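Local coordinates for protein OLD nuclease (Thermus scotoductus, PDB 6P74) that degrades linear and supercoiled double-stranded DNA in the 5'-to-3' direction, nicks circular DNA, and carries a DNA-stimulated ATPase activity, at residues L156-Q161 and E268-V273; Q161-E166 and N226-L231; I275-M280 and S308-I313; Y289-L294 and P312-V317. All coordinates share one frame; numbering follows the deposited sequence.

Contact 1. Residues L156-Q161 and E268-V273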
loop_
_atom_site.group_PDB
_atom_site.type_symbol
_atom_site.label_atom_id
_atom_site.label_comp_id
_atom_site.label_asym_id
_atom_site.label_seq_id
_atom_site.Cartn_x
_atom_site.Cartn_y
_atom_site.Cartn_z
ATOM N N LEU A 156 -13.504 -6.198 -16.672
ATOM C CA LEU A 156 -13.833 -6.360 -18.081
ATOM C C LEU A 156 -13.894 -7.836 -18.454
ATOM O O LEU A 156 -14.777 -8.263 -19.208
ATOM C CB LEU A 156 -12.804 -5.622 -18.934
ATOM C CG LEU A 156 -13.120 -5.504 -20.420
ATOM C CD1 LEU A 156 -14.479 -4.816 -20.654
ATOM C CD2 LEU A 156 -11.999 -4.726 -21.069
ATOM N N GLY A 157 -12.972 -8.636 -17.906
ATOM C CA GLY A 157 -13.006 -10.071 -18.146
ATOM C C GLY A 157 -14.345 -10.695 -17.811
ATOM O O GLY A 157 -14.854 -11.539 -18.556
ATOM N N ARG A 158 -14.942 -10.293 -16.687
ATOM C CA ARG A 158 -16.245 -10.856 -16.360
ATOM C C ARG A 158 -17.298 -10.389 -17.359
ATOM O O ARG A 158 -18.224 -11.145 -17.679
ATOM C CB ARG A 158 -16.619 -10.511 -14.913
ATOM C CG ARG A 158 -18.029 -10.897 -14.488
ATOM C CD ARG A 158 -18.293 -12.399 -14.645
ATOM N NE ARG A 158 -19.707 -12.745 -14.440
ATOM C CZ ARG A 158 -20.660 -12.661 -15.377
ATOM N NH1 ARG A 158 -20.375 -12.232 -16.607
ATOM N NH2 ARG A 158 -21.911 -13.006 -15.086
ATOM N N LEU A 159 -17.145 -9.178 -17.905
ATOM C CA LEU A 159 -18.103 -8.697 -18.898
ATOM C C LEU A 159 -18.066 -9.542 -20.170
ATOM O O LEU A 159 -19.118 -9.864 -20.743
ATOM C CB LEU A 159 -17.834 -7.227 -19.228
ATOM C CG LEU A 159 -18.780 -6.553 -20.229
ATOM C CD1 LEU A 159 -20.209 -6.484 -19.706
ATOM C CD2 LEU A 159 -18.291 -5.150 -20.597
ATOM N N LEU A 160 -16.867 -9.907 -20.627
ATOM C CA LEU A 160 -16.687 -10.635 -21.880
ATOM C C LEU A 160 -16.881 -12.142 -21.759
ATOM O O LEU A 160 -16.784 -12.833 -22.772
ATOM C CB LEU A 160 -15.288 -10.374 -22.449
ATOM C CG LEU A 160 -14.966 -8.923 -22.810
ATOM C CD1 LEU A 160 -13.477 -8.768 -23.086
ATOM C CD2 LEU A 160 -15.791 -8.485 -24.010
ATOM N N GLN A 161 -17.155 -12.678 -20.574
ATOM C CA GLN A 161 -17.123 -14.131 -20.481
ATOM C C GLN A 161 -18.272 -14.772 -21.268
ATOM O O GLN A 161 -18.119 -15.905 -21.743
ATOM C CB GLN A 161 -17.106 -14.584 -19.014
ATOM C CG GLN A 161 -18.457 -14.748 -18.340
ATOM C CD GLN A 161 -18.338 -15.335 -16.929
ATOM O OE1 GLN A 161 -17.228 -15.478 -16.381
ATOM N NE2 GLN A 161 -19.483 -15.679 -16.337
ATOM N N GLU A 268 -26.723 -10.477 -16.678
ATOM C CA GLU A 268 -26.111 -11.579 -15.956
ATOM C C GLU A 268 -25.763 -11.158 -14.533
ATOM O O GLU A 268 -25.293 -10.044 -14.293
ATOM C CB GLU A 268 -24.862 -12.068 -16.686
ATOM C CG GLU A 268 -25.144 -12.856 -17.958
ATOM C CD GLU A 268 -23.953 -13.692 -18.378
ATOM O OE1 GLU A 268 -22.926 -13.619 -17.673
ATOM O OE2 GLU A 268 -24.037 -14.421 -19.396
ATOM N N LYS A 269 -26.018 -12.054 -13.585
ATOM C CA LYS A 269 -25.561 -11.857 -12.220
ATOM C C LYS A 269 -24.036 -11.876 -12.179
ATOM O O LYS A 269 -23.395 -12.680 -12.861
ATOM C CB LYS A 269 -26.146 -12.948 -11.314
ATOM C CG LYS A 269 -27.683 -12.990 -11.276
ATOM C CD LYS A 269 -28.186 -13.713 -10.032
ATOM C CE LYS A 269 -29.543 -13.182 -9.562
ATOM N NZ LYS A 269 -30.662 -13.725 -10.380
ATOM N N ILE A 270 -23.446 -10.986 -11.378
ATOM C CA ILE A 270 -21.992 -10.875 -11.350
ATOM C C ILE A 270 -21.434 -10.961 -9.936
ATOM O O ILE A 270 -20.232 -10.779 -9.728
ATOM C CB ILE A 270 -21.529 -9.583 -12.044
ATOM C CG1 ILE A 270 -22.086 -8.356 -11.331
ATOM C CG2 ILE A 270 -21.955 -9.592 -13.509
ATOM C CD1 ILE A 270 -21.560 -7.053 -11.873
ATOM N N GLY A 271 -22.283 -11.252 -8.955
ATOM C CA GLY A 271 -21.781 -11.474 -7.610
ATOM C C GLY A 271 -21.360 -10.202 -6.896
ATOM O O GLY A 271 -22.016 -9.163 -7.032
ATOM N N THR A 272 -20.262 -10.268 -6.151
ATOM C CA THR A 272 -19.893 -9.228 -5.212
ATOM C C THR A 272 -18.773 -8.368 -5.770
ATOM O O THR A 272 -17.725 -8.882 -6.174
ATOM C CB THR A 272 -19.466 -9.815 -3.869
ATOM O OG1 THR A 272 -20.576 -10.503 -3.283
ATOM C CG2 THR A 272 -19.007 -8.672 -2.924
ATOM N N VAL A 273 -18.991 -7.057 -5.735
ATOM C CA VAL A 273 -18.054 -6.054 -6.222
ATOM C C VAL A 273 -17.733 -5.118 -5.070
ATOM O O VAL A 273 -18.635 -4.648 -4.374
ATOM C CB VAL A 273 -18.635 -5.252 -7.405
ATOM C CG1 VAL A 273 -17.601 -4.288 -7.945
ATOM C CG2 VAL A 273 -19.147 -6.182 -8.489
#
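A salt bridge at the protein surface, from Arg158 to Glu268, joins helix 154-166 at the start of the dimerization domain to the loop that leads into strand 272-276 of the ATPase domain. The Arg158 side chain leaves the helix toward this loop, with CG anti to the backbone N (chi1 173°), and bends at chi2. Arg158 NH2 serves two acceptors: Glu268 OE1 at 2.8 Å, met on the anti lone pair of the carboxylate oxygen, and the backbone Lys269 O at 2.7 Å. Both acceptors lie near the edge of the guanidinium but tilted from its plane. Arg158 NH1 makes a weak bond to Glu268 OE1, 3.1 Å. The guanidinium is also covered on its two faces, by Ile270 CG2 at 3.8 Å from Arg158 CZ and, on the opposite face, by Gln161 NE2. Leu159, whose CB points away from the loop, packs on helix 246-266 and on Ile192 of the second subunit. With two bonds from NH2, a weak one from NH1 and both faces covered, the guanidinium is restrained in position and rotation, and at this point helix and loop are joined mainly by charge and hydrogen bonding.

Contact 2. Residues Q161-E166 and N226-L231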
loop_
_atom_site.group_PDB
_atom_site.type_symbol
_atom_site.label_atom_id
_atom_site.label_comp_id
_atom_site.label_asym_id
_atom_site.label_seq_id
_atom_site.Cartn_x
_atom_site.Cartn_y
_atom_site.Cartn_z
ATOM N N GLN A 161 -17.155 -12.678 -20.574
ATOM C CA GLN A 161 -17.123 -14.131 -20.481
ATOM C C GLN A 161 -18.272 -14.772 -21.268
ATOM O O GLN A 161 -18.119 -15.905 -21.743
ATOM C CB GLN A 161 -17.106 -14.584 -19.014
ATOM C CG GLN A 161 -18.457 -14.748 -18.340
ATOM C CD GLN A 161 -18.338 -15.335 -16.929
ATOM O OE1 GLN A 161 -17.228 -15.478 -16.381
ATOM N NE2 GLN A 161 -19.483 -15.679 -16.337
ATOM N N PRO A 162 -19.415 -14.100 -21.461
ATOM C CA PRO A 162 -20.390 -14.635 -22.424
ATOM C C PRO A 162 -19.918 -14.512 -23.863
ATOM O O PRO A 162 -20.338 -15.305 -24.715
ATOM C CB PRO A 162 -21.647 -13.793 -22.158
ATOM C CG PRO A 162 -21.131 -12.519 -21.622
ATOM C CD PRO A 162 -19.941 -12.903 -20.779
ATOM N N VAL A 163 -19.044 -13.548 -24.154
ATOM C CA VAL A 163 -18.469 -13.424 -25.492
ATOM C C VAL A 163 -17.426 -14.508 -25.722
ATOM O O VAL A 163 -17.475 -15.239 -26.717
ATOM C CB VAL A 163 -17.866 -12.020 -25.677
ATOM C CG1 VAL A 163 -16.997 -11.958 -26.915
ATOM C CG2 VAL A 163 -18.968 -10.993 -25.743
ATOM N N ARG A 164 -16.458 -14.613 -24.807
ATOM C CA ARG A 164 -15.447 -15.664 -24.873
ATOM C C ARG A 164 -16.078 -17.042 -25.040
ATOM O O ARG A 164 -15.449 -17.956 -25.590
ATOM C CB ARG A 164 -14.580 -15.611 -23.607
ATOM C CG ARG A 164 -13.450 -16.608 -23.563
ATOM C CD ARG A 164 -12.767 -16.609 -22.204
ATOM N NE ARG A 164 -11.869 -17.759 -22.051
ATOM C CZ ARG A 164 -12.220 -18.925 -21.507
ATOM N NH1 ARG A 164 -13.455 -19.102 -21.058
ATOM N NH2 ARG A 164 -11.339 -19.916 -21.407
ATOM N N ARG A 165 -17.321 -17.209 -24.581
ATOM C CA ARG A 165 -18.001 -18.496 -24.680
ATOM C C ARG A 165 -18.367 -18.810 -26.125
ATOM O O ARG A 165 -17.840 -19.756 -26.717
ATOM C CB ARG A 165 -19.242 -18.489 -23.783
ATOM C CG ARG A 165 -19.880 -19.847 -23.510
ATOM C CD ARG A 165 -20.612 -19.814 -22.162
ATOM N NE ARG A 165 -21.394 -18.584 -21.977
ATOM C CZ ARG A 165 -21.644 -18.013 -20.798
ATOM N NH1 ARG A 165 -21.165 -18.547 -19.684
ATOM N NH2 ARG A 165 -22.365 -16.896 -20.729
ATOM N N GLU A 166 -19.253 -18.015 -26.718
ATOM C CA GLU A 166 -19.744 -18.286 -28.063
ATOM C C GLU A 166 -18.734 -17.961 -29.150
ATOM O O GLU A 166 -19.084 -18.026 -30.334
ATOM C CB GLU A 166 -21.032 -17.508 -28.321
ATOM C CG GLU A 166 -22.158 -17.885 -27.397
ATOM C CD GLU A 166 -23.152 -16.761 -27.244
ATOM O OE1 GLU A 166 -23.777 -16.388 -28.261
ATOM O OE2 GLU A 166 -23.288 -16.231 -26.117
ATOM N N ASN A 226 -6.924 -17.628 -26.350
ATOM C CA ASN A 226 -7.950 -16.958 -25.549
ATOM C C ASN A 226 -7.777 -15.450 -25.700
ATOM O O ASN A 226 -7.266 -14.775 -24.793
ATOM C CB ASN A 226 -7.866 -17.385 -24.083
ATOM C CG ASN A 226 -9.031 -16.876 -23.259
ATOM O OD1 ASN A 226 -10.089 -16.541 -23.796
ATOM N ND2 ASN A 226 -8.842 -16.815 -21.947
ATOM N N PRO A 227 -8.209 -14.883 -26.831
ATOM C CA PRO A 227 -7.903 -13.468 -27.108
ATOM C C PRO A 227 -8.672 -12.489 -26.231
ATOM O O PRO A 227 -8.127 -11.437 -25.863
ATOM C CB PRO A 227 -8.276 -13.319 -28.589
ATOM C CG PRO A 227 -9.343 -14.345 -28.796
ATOM C CD PRO A 227 -8.965 -15.515 -27.926
ATOM N N PHE A 228 -9.920 -12.810 -25.879
ATOM C CA PHE A 228 -10.713 -11.960 -25.003
ATOM C C PHE A 228 -10.107 -11.797 -23.602
ATOM O O PHE A 228 -10.667 -11.059 -22.786
ATOM C CB PHE A 228 -12.137 -12.514 -24.939
ATOM C CG PHE A 228 -12.805 -12.540 -26.274
ATOM C CD1 PHE A 228 -13.400 -11.397 -26.787
ATOM C CD2 PHE A 228 -12.807 -13.687 -27.039
ATOM C CE1 PHE A 228 -14.005 -11.398 -28.032
ATOM C CE2 PHE A 228 -13.407 -13.698 -28.283
ATOM C CZ PHE A 228 -14.012 -12.550 -28.782
ATOM N N ASN A 229 -8.982 -12.441 -23.298
ATOM C CA ASN A 229 -8.287 -12.229 -22.031
ATOM C C ASN A 229 -7.255 -11.114 -22.089
ATOM O O ASN A 229 -6.679 -10.767 -21.056
ATOM C CB ASN A 229 -7.596 -13.515 -21.570
ATOM C CG ASN A 229 -8.379 -14.238 -20.490
ATOM O OD1 ASN A 229 -9.594 -14.047 -20.344
ATOM N ND2 ASN A 229 -7.687 -15.081 -19.729
ATOM N N SER A 230 -6.999 -10.554 -23.258
ATOM C CA SER A 230 -6.105 -9.418 -23.404
ATOM C C SER A 230 -6.819 -8.194 -23.957
ATOM O O SER A 230 -6.181 -7.150 -24.155
ATOM C CB SER A 230 -4.925 -9.795 -24.313
ATOM O OG SER A 230 -4.982 -11.171 -24.669
ATOM N N LEU A 231 -8.116 -8.289 -24.229
ATOM C CA LEU A 231 -8.852 -7.142 -24.728
ATOM C C LEU A 231 -8.947 -6.072 -23.642
ATOM O O LEU A 231 -9.130 -6.371 -22.460
ATOM C CB LEU A 231 -10.240 -7.571 -25.189
ATOM C CG LEU A 231 -10.747 -7.181 -26.567
ATOM C CD1 LEU A 231 -9.741 -7.477 -27.682
ATOM C CD2 LEU A 231 -12.032 -7.935 -26.813
#
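Arg164 and Phe228 mark the closest approach of the two backbones, with CA atoms 6.0 Å apart, where the end of helix 154-166 meets a short 3-10 turn at 227-229. The helix is weakly bonded here and kinked, since the nitrogens of Pro162 and Val163 make no bond to the preceding turn; the 3-10 turn is closed by Asn229 N bonding to Asn226 O and Ser230 N to Pro227 O. Val163 points at the Phe228 ring and lays CG1 over its face, 3.7 Å from the ring centroid, in a CH-pi contact. The approach is tight, with Val163 CG1 only 3.2 Å from Phe228 CE1, and the Arg164 backbone N also lies over a face of the ring. The end of Arg164 comes up to the turn, its chain extended from CG to NE, and NE donates to Asn226 OD1 at 2.8 Å. The acceptor sits in the guanidinium plane, whereas NE stands above the amide plane, 3.2 Å from Asn226 ND2 as well, and the two groups are turned 71° apart. Phe228 meets Phe167 edge to face, and Val163 packs on Val189 of the second subunit. The contact thus divides into a buried aliphatic-aromatic pair close to the dimer interface and a single bent hydrogen bond (133°) from a charged donor to a neutral amide, met from the side (C=O...N 99°) and so poorly directed.

Contact 3. Residues I275-M280 and S308-I313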
loop_
_atom_site.group_PDB
_atom_site.type_symbol
_atom_site.label_atom_id
_atom_site.label_comp_id
_atom_site.label_asym_id
_atom_site.label_seq_id
_atom_site.Cartn_x
_atom_site.Cartn_y
_atom_site.Cartn_z
ATOM N N ILE A 275 -15.796 -1.517 -4.236
ATOM C CA ILE A 275 -15.285 -0.328 -4.908
ATOM C C ILE A 275 -14.738 0.632 -3.877
ATOM O O ILE A 275 -15.415 0.974 -2.898
ATOM C CB ILE A 275 -16.343 0.350 -5.790
ATOM C CG1 ILE A 275 -16.911 -0.666 -6.766
ATOM C CG2 ILE A 275 -15.703 1.484 -6.594
ATOM C CD1 ILE A 275 -18.035 -0.154 -7.605
ATOM N N GLU A 276 -13.490 1.014 -4.070
ATOM C CA GLU A 276 -12.851 2.074 -3.310
ATOM C C GLU A 276 -13.230 3.400 -3.969
ATOM O O GLU A 276 -12.759 3.696 -5.071
ATOM C CB GLU A 276 -11.349 1.834 -3.335
ATOM C CG GLU A 276 -10.556 2.422 -2.235
ATOM C CD GLU A 276 -9.077 2.144 -2.436
ATOM O OE1 GLU A 276 -8.429 1.670 -1.479
ATOM O OE2 GLU A 276 -8.574 2.385 -3.566
ATOM N N GLU A 277 -14.136 4.177 -3.326
ATOM C CA GLU A 277 -14.530 5.514 -3.776
ATOM C C GLU A 277 -15.199 5.641 -5.140
ATOM O O GLU A 277 -14.739 6.404 -5.996
ATOM C CB GLU A 277 -13.339 6.464 -3.744
ATOM C CG GLU A 277 -13.286 7.245 -2.490
ATOM C CD GLU A 277 -12.223 6.751 -1.570
ATOM O OE1 GLU A 277 -11.038 6.910 -1.942
ATOM O OE2 GLU A 277 -12.576 6.213 -0.490
ATOM N N PRO A 278 -16.299 4.931 -5.373
ATOM C CA PRO A 278 -16.930 4.985 -6.695
ATOM C C PRO A 278 -17.065 6.345 -7.333
ATOM O O PRO A 278 -17.254 6.427 -8.554
ATOM C CB PRO A 278 -18.298 4.344 -6.466
ATOM C CG PRO A 278 -18.572 4.534 -4.979
ATOM C CD PRO A 278 -17.261 4.541 -4.302
ATOM N N GLU A 279 -16.956 7.410 -6.545
ATOM C CA GLU A 279 -17.161 8.738 -7.084
ATOM C C GLU A 279 -15.970 9.237 -7.865
ATOM O O GLU A 279 -16.129 10.177 -8.649
ATOM C CB GLU A 279 -17.465 9.748 -5.971
ATOM C CG GLU A 279 -16.297 9.965 -4.985
ATOM C CD GLU A 279 -16.345 8.999 -3.777
ATOM O OE1 GLU A 279 -16.981 7.920 -3.906
ATOM O OE2 GLU A 279 -15.769 9.332 -2.705
ATOM N N MET A 280 -14.789 8.654 -7.684
ATOM C CA MET A 280 -13.598 9.437 -7.970
ATOM C C MET A 280 -13.481 9.741 -9.455
ATOM O O MET A 280 -13.680 8.868 -10.310
ATOM C CB MET A 280 -12.335 8.772 -7.440
ATOM C CG MET A 280 -11.468 9.851 -6.771
ATOM S SD MET A 280 -10.092 9.408 -5.699
ATOM C CE MET A 280 -9.916 10.888 -4.703
ATOM N N SER A 308 -16.333 1.961 -0.029
ATOM C CA SER A 308 -16.029 3.169 0.718
ATOM C C SER A 308 -16.362 4.378 -0.157
ATOM O O SER A 308 -16.311 4.307 -1.387
ATOM C CB SER A 308 -14.562 3.189 1.155
ATOM O OG SER A 308 -13.670 3.163 0.046
ATOM N N THR A 309 -16.751 5.479 0.487
ATOM C CA THR A 309 -17.103 6.691 -0.243
ATOM C C THR A 309 -16.885 7.920 0.625
ATOM O O THR A 309 -16.970 7.865 1.857
ATOM C CB THR A 309 -18.559 6.674 -0.724
ATOM O OG1 THR A 309 -18.755 7.717 -1.676
ATOM C CG2 THR A 309 -19.507 6.905 0.436
ATOM N N HIS A 310 -16.602 9.036 -0.048
ATOM C CA HIS A 310 -16.577 10.362 0.556
ATOM C C HIS A 310 -17.682 11.250 0.022
ATOM O O HIS A 310 -17.739 12.433 0.375
ATOM C CB HIS A 310 -15.233 11.044 0.296
ATOM C CG HIS A 310 -14.131 10.562 1.176
ATOM N ND1 HIS A 310 -13.939 11.045 2.454
ATOM C CD2 HIS A 310 -13.156 9.646 0.966
ATOM C CE1 HIS A 310 -12.896 10.443 2.996
ATOM N NE2 HIS A 310 -12.402 9.591 2.114
ATOM N N SER A 311 -18.533 10.722 -0.835
ATOM C CA SER A 311 -19.492 11.510 -1.584
ATOM C C SER A 311 -20.864 11.387 -0.966
ATOM O O SER A 311 -21.329 10.266 -0.735
ATOM C CB SER A 311 -19.549 11.046 -3.034
ATOM O OG SER A 311 -20.624 11.675 -3.721
ATOM N N PRO A 312 -21.552 12.494 -0.681
ATOM C CA PRO A 312 -22.952 12.384 -0.250
ATOM C C PRO A 312 -23.882 11.848 -1.339
ATOM O O PRO A 312 -25.064 11.604 -1.067
ATOM C CB PRO A 312 -23.315 13.821 0.149
ATOM C CG PRO A 312 -22.346 14.685 -0.593
ATOM C CD PRO A 312 -21.076 13.882 -0.733
ATOM N N ILE A 313 -23.411 11.685 -2.565
ATOM C CA ILE A 313 -24.294 11.144 -3.583
ATOM C C ILE A 313 -24.388 9.632 -3.452
ATOM O O ILE A 313 -25.456 9.057 -3.677
ATOM C CB ILE A 313 -23.820 11.602 -4.971
ATOM C CG1 ILE A 313 -24.087 13.111 -5.129
ATOM C CG2 ILE A 313 -24.496 10.810 -6.067
ATOM C CD1 ILE A 313 -23.043 13.817 -6.004
#
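Glu276 and Ser308 form a parallel beta bridge at the ends of strands 272-276 and 304-308, where the central sheet of the P-loop ATPase runs into its nucleotide site. The hydrophobic strand ending in Glu276-Glu277 is consistent with a Walker B motif, and His310 with the switch histidine of ABC ATPases. The bridge is made by Glu277 N to Ser308 O, 2.9 Å, and a weak bond from Ser308 N to Ile275 O. A type I turn from Glu277 to Met280 brings Glu279 to the 308-313 segment. Ser308 OG donates to Glu277 OE2, 3.3 Å away, from above the carboxylate plane. Both Glu279 oxygens are gripped: OE1 receives Thr309 OG1 at 2.9 Å, again from above the plane, and OE2 takes the His310 amide N on its syn side at 2.8 Å in a nearly straight bond (162°). Thr309 OG1 in turn accepts from Ser311 N, an ST turn. The Glu276 carboxylate is engaged outside the two segments, in a salt bridge with Arg39 and by the His140 amide; its side chain and that of Thr35, of the inferred ATP site, are about 3 Å apart at their nearest atoms. Glu279 thus holds the backbone at Thr309 and His310, and would help to place His310 if it is the switch histidine.

Contact 4. Residues Y289-L294 and P312-V317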
loop_
_atom_site.group_PDB
_atom_site.type_symbol
_atom_site.label_atom_id
_atom_site.label_comp_id
_atom_site.label_asym_id
_atom_site.label_seq_id
_atom_site.Cartn_x
_atom_site.Cartn_y
_atom_site.Cartn_z
ATOM N N TYR A 289 -25.628 9.345 -11.825
ATOM C CA TYR A 289 -25.959 8.286 -12.768
ATOM C C TYR A 289 -25.389 6.939 -12.300
ATOM O O TYR A 289 -26.093 5.930 -12.271
ATOM C CB TYR A 289 -25.450 8.689 -14.160
ATOM C CG TYR A 289 -25.732 7.683 -15.234
ATOM C CD1 TYR A 289 -24.926 6.580 -15.381
ATOM C CD2 TYR A 289 -26.801 7.840 -16.103
ATOM C CE1 TYR A 289 -25.169 5.645 -16.348
ATOM C CE2 TYR A 289 -27.057 6.906 -17.089
ATOM C CZ TYR A 289 -26.230 5.802 -17.196
ATOM O OH TYR A 289 -26.441 4.834 -18.151
ATOM N N PHE A 290 -24.127 6.923 -11.868
ATOM C CA PHE A 290 -23.496 5.690 -11.408
ATOM C C PHE A 290 -24.215 5.115 -10.180
ATOM O O PHE A 290 -24.538 3.918 -10.131
ATOM C CB PHE A 290 -22.015 5.975 -11.122
ATOM C CG PHE A 290 -21.143 4.749 -11.033
ATOM C CD1 PHE A 290 -21.554 3.531 -11.577
ATOM C CD2 PHE A 290 -19.906 4.815 -10.403
ATOM C CE1 PHE A 290 -20.745 2.408 -11.478
ATOM C CE2 PHE A 290 -19.089 3.696 -10.313
ATOM C CZ PHE A 290 -19.507 2.492 -10.839
ATOM N N TYR A 291 -24.479 5.957 -9.177
ATOM C CA TYR A 291 -25.170 5.495 -7.977
ATOM C C TYR A 291 -26.526 4.881 -8.313
ATOM O O TYR A 291 -26.870 3.802 -7.821
ATOM C CB TYR A 291 -25.336 6.647 -6.984
ATOM C CG TYR A 291 -26.037 6.266 -5.689
ATOM C CD1 TYR A 291 -25.503 5.309 -4.839
ATOM C CD2 TYR A 291 -27.229 6.877 -5.313
ATOM C CE1 TYR A 291 -26.145 4.955 -3.648
ATOM C CE2 TYR A 291 -27.870 6.535 -4.124
ATOM C CZ TYR A 291 -27.319 5.578 -3.297
ATOM O OH TYR A 291 -27.954 5.244 -2.120
ATOM N N ARG A 292 -27.323 5.565 -9.135
ATOM C CA ARG A 292 -28.615 5.008 -9.532
ATOM C C ARG A 292 -28.444 3.654 -10.206
ATOM O O ARG A 292 -29.251 2.736 -10.007
ATOM C CB ARG A 292 -29.331 5.973 -10.466
ATOM C CG ARG A 292 -30.808 5.660 -10.623
ATOM C CD ARG A 292 -31.243 5.728 -12.072
ATOM N NE ARG A 292 -30.551 4.731 -12.884
ATOM C CZ ARG A 292 -31.016 3.507 -13.127
ATOM N NH1 ARG A 292 -32.188 3.126 -12.612
ATOM N NH2 ARG A 292 -30.307 2.663 -13.880
ATOM N N LEU A 293 -27.389 3.514 -11.008
ATOM C CA LEU A 293 -27.120 2.262 -11.694
ATOM C C LEU A 293 -26.742 1.166 -10.706
ATOM O O LEU A 293 -27.228 0.033 -10.813
ATOM C CB LEU A 293 -26.015 2.491 -12.720
ATOM C CG LEU A 293 -25.569 1.431 -13.698
ATOM C CD1 LEU A 293 -24.614 2.103 -14.642
ATOM C CD2 LEU A 293 -24.864 0.346 -12.957
ATOM N N LEU A 294 -25.879 1.486 -9.741
ATOM C CA LEU A 294 -25.486 0.495 -8.754
ATOM C C LEU A 294 -26.677 0.077 -7.902
ATOM O O LEU A 294 -26.844 -1.114 -7.604
ATOM C CB LEU A 294 -24.347 1.042 -7.894
ATOM C CG LEU A 294 -23.044 1.204 -8.684
ATOM C CD1 LEU A 294 -22.018 2.010 -7.912
ATOM C CD2 LEU A 294 -22.462 -0.156 -9.083
ATOM N N PRO A 312 -21.552 12.494 -0.681
ATOM C CA PRO A 312 -22.952 12.384 -0.250
ATOM C C PRO A 312 -23.882 11.848 -1.339
ATOM O O PRO A 312 -25.064 11.604 -1.067
ATOM C CB PRO A 312 -23.315 13.821 0.149
ATOM C CG PRO A 312 -22.346 14.685 -0.593
ATOM C CD PRO A 312 -21.076 13.882 -0.733
ATOM N N ILE A 313 -23.411 11.685 -2.565
ATOM C CA ILE A 313 -24.294 11.144 -3.583
ATOM C C ILE A 313 -24.388 9.632 -3.452
ATOM O O ILE A 313 -25.456 9.057 -3.677
ATOM C CB ILE A 313 -23.820 11.602 -4.971
ATOM C CG1 ILE A 313 -24.087 13.111 -5.129
ATOM C CG2 ILE A 313 -24.496 10.810 -6.067
ATOM C CD1 ILE A 313 -23.043 13.817 -6.004
ATOM N N PHE A 314 -23.309 8.977 -3.016
ATOM C CA PHE A 314 -23.282 7.532 -2.801
ATOM C C PHE A 314 -23.661 7.118 -1.379
ATOM O O PHE A 314 -23.758 5.915 -1.096
ATOM C CB PHE A 314 -21.892 6.978 -3.136
ATOM C CG PHE A 314 -21.570 6.991 -4.599
ATOM C CD1 PHE A 314 -21.032 8.126 -5.198
ATOM C CD2 PHE A 314 -21.808 5.867 -5.383
ATOM C CE1 PHE A 314 -20.746 8.140 -6.555
ATOM C CE2 PHE A 314 -21.518 5.866 -6.741
ATOM C CZ PHE A 314 -20.984 7.002 -7.329
ATOM N N ALA A 315 -23.867 8.057 -0.469
ATOM C CA ALA A 315 -24.215 7.706 0.905
ATOM C C ALA A 315 -25.556 8.373 1.188
ATOM O O ALA A 315 -25.607 9.508 1.667
ATOM C CB ALA A 315 -23.131 8.120 1.866
ATOM N N ASP A 316 -26.634 7.654 0.874
ATOM C CA ASP A 316 -27.992 8.186 0.897
ATOM C C ASP A 316 -28.628 7.932 2.257
ATOM O O ASP A 316 -28.745 6.775 2.677
ATOM C CB ASP A 316 -28.826 7.529 -0.199
ATOM C CG ASP A 316 -30.025 8.348 -0.581
ATOM O OD1 ASP A 316 -30.847 8.683 0.315
ATOM O OD2 ASP A 316 -30.130 8.671 -1.788
ATOM N N VAL A 317 -29.072 9.002 2.930
ATOM C CA VAL A 317 -29.693 8.804 4.237
ATOM C C VAL A 317 -31.000 8.023 4.115
ATOM O O VAL A 317 -31.402 7.332 5.055
ATOM C CB VAL A 317 -29.911 10.143 4.967
ATOM C CG1 VAL A 317 -30.839 10.950 4.189
ATOM C CG2 VAL A 317 -30.530 9.924 6.304
#
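Tyr291 and Phe314 meet through different first torsions: CG of Tyr291 stands anti to its backbone N (chi1 -180°), while CG of Phe314 stands anti to its carbonyl carbon (chi1 -71°). The Phe314 ring comes nearer to helix 284-299 than its CB direction suggests, and the two side chains run antiparallel past one another. Their rings form an offset edge-to-face pair, Tyr291 turning its edge to the Phe314 face, with centroids 5.7 Å apart and planes at 70°. Each residue also lays a carbon over the other's ring in a CH-pi contact. Tyr291 CB lies over the Phe314 face, 4.2 Å from the centroid, and Phe314 CA over the Tyr291 face, 4.1 Å from its centroid. The Ile313 carbonyl oxygen rests over the Tyr291 ring as well, 3.3 Å from Tyr291 CD2. Around the rim of Phe314, Phe290 CD2 approaches Phe314 CZ at 3.9 Å and Leu294 CD1 approaches CE2 at 4.1 Å. Farther out, Tyr291 OH comes within 3.1 Å of Asp316 CB, and the carboxylate of Asp316 is engaged through OD1 with Asn318. Phe314 O, for its part, is hydrogen-bonded to Tyr307 OH, on the strand that leads into the loop. The loop after strand 304-308 is thus held on the helix by dispersion and weak CH-pi and aromatic contacts, with backbone atoms of the loop forming much of the bed for the tyrosine ring.

Contact 3 is buried and contact 4 partly buried in the ATPase domain, and they touch: they share Pro312 and Ile313, and Pro278 of contact 3 packs on Phe314 of contact 4. The first part of the loop after strand 304-308 is thus fixed by polar bonds near the nucleotide site, while the part that follows is set on helix 284-299 by rings. Contacts 1 and 2 sit farther out, 12 Å apart between centres, at the surface and in a partly buried spot; both use helix 154-166, share Gln161 and reach the second subunit. There arginines carry the polar part, paired with a carboxylate in contact 1 and an amide in contact 2. Contact 1 uses the loop entering strand 272-276, contact 3 its far end.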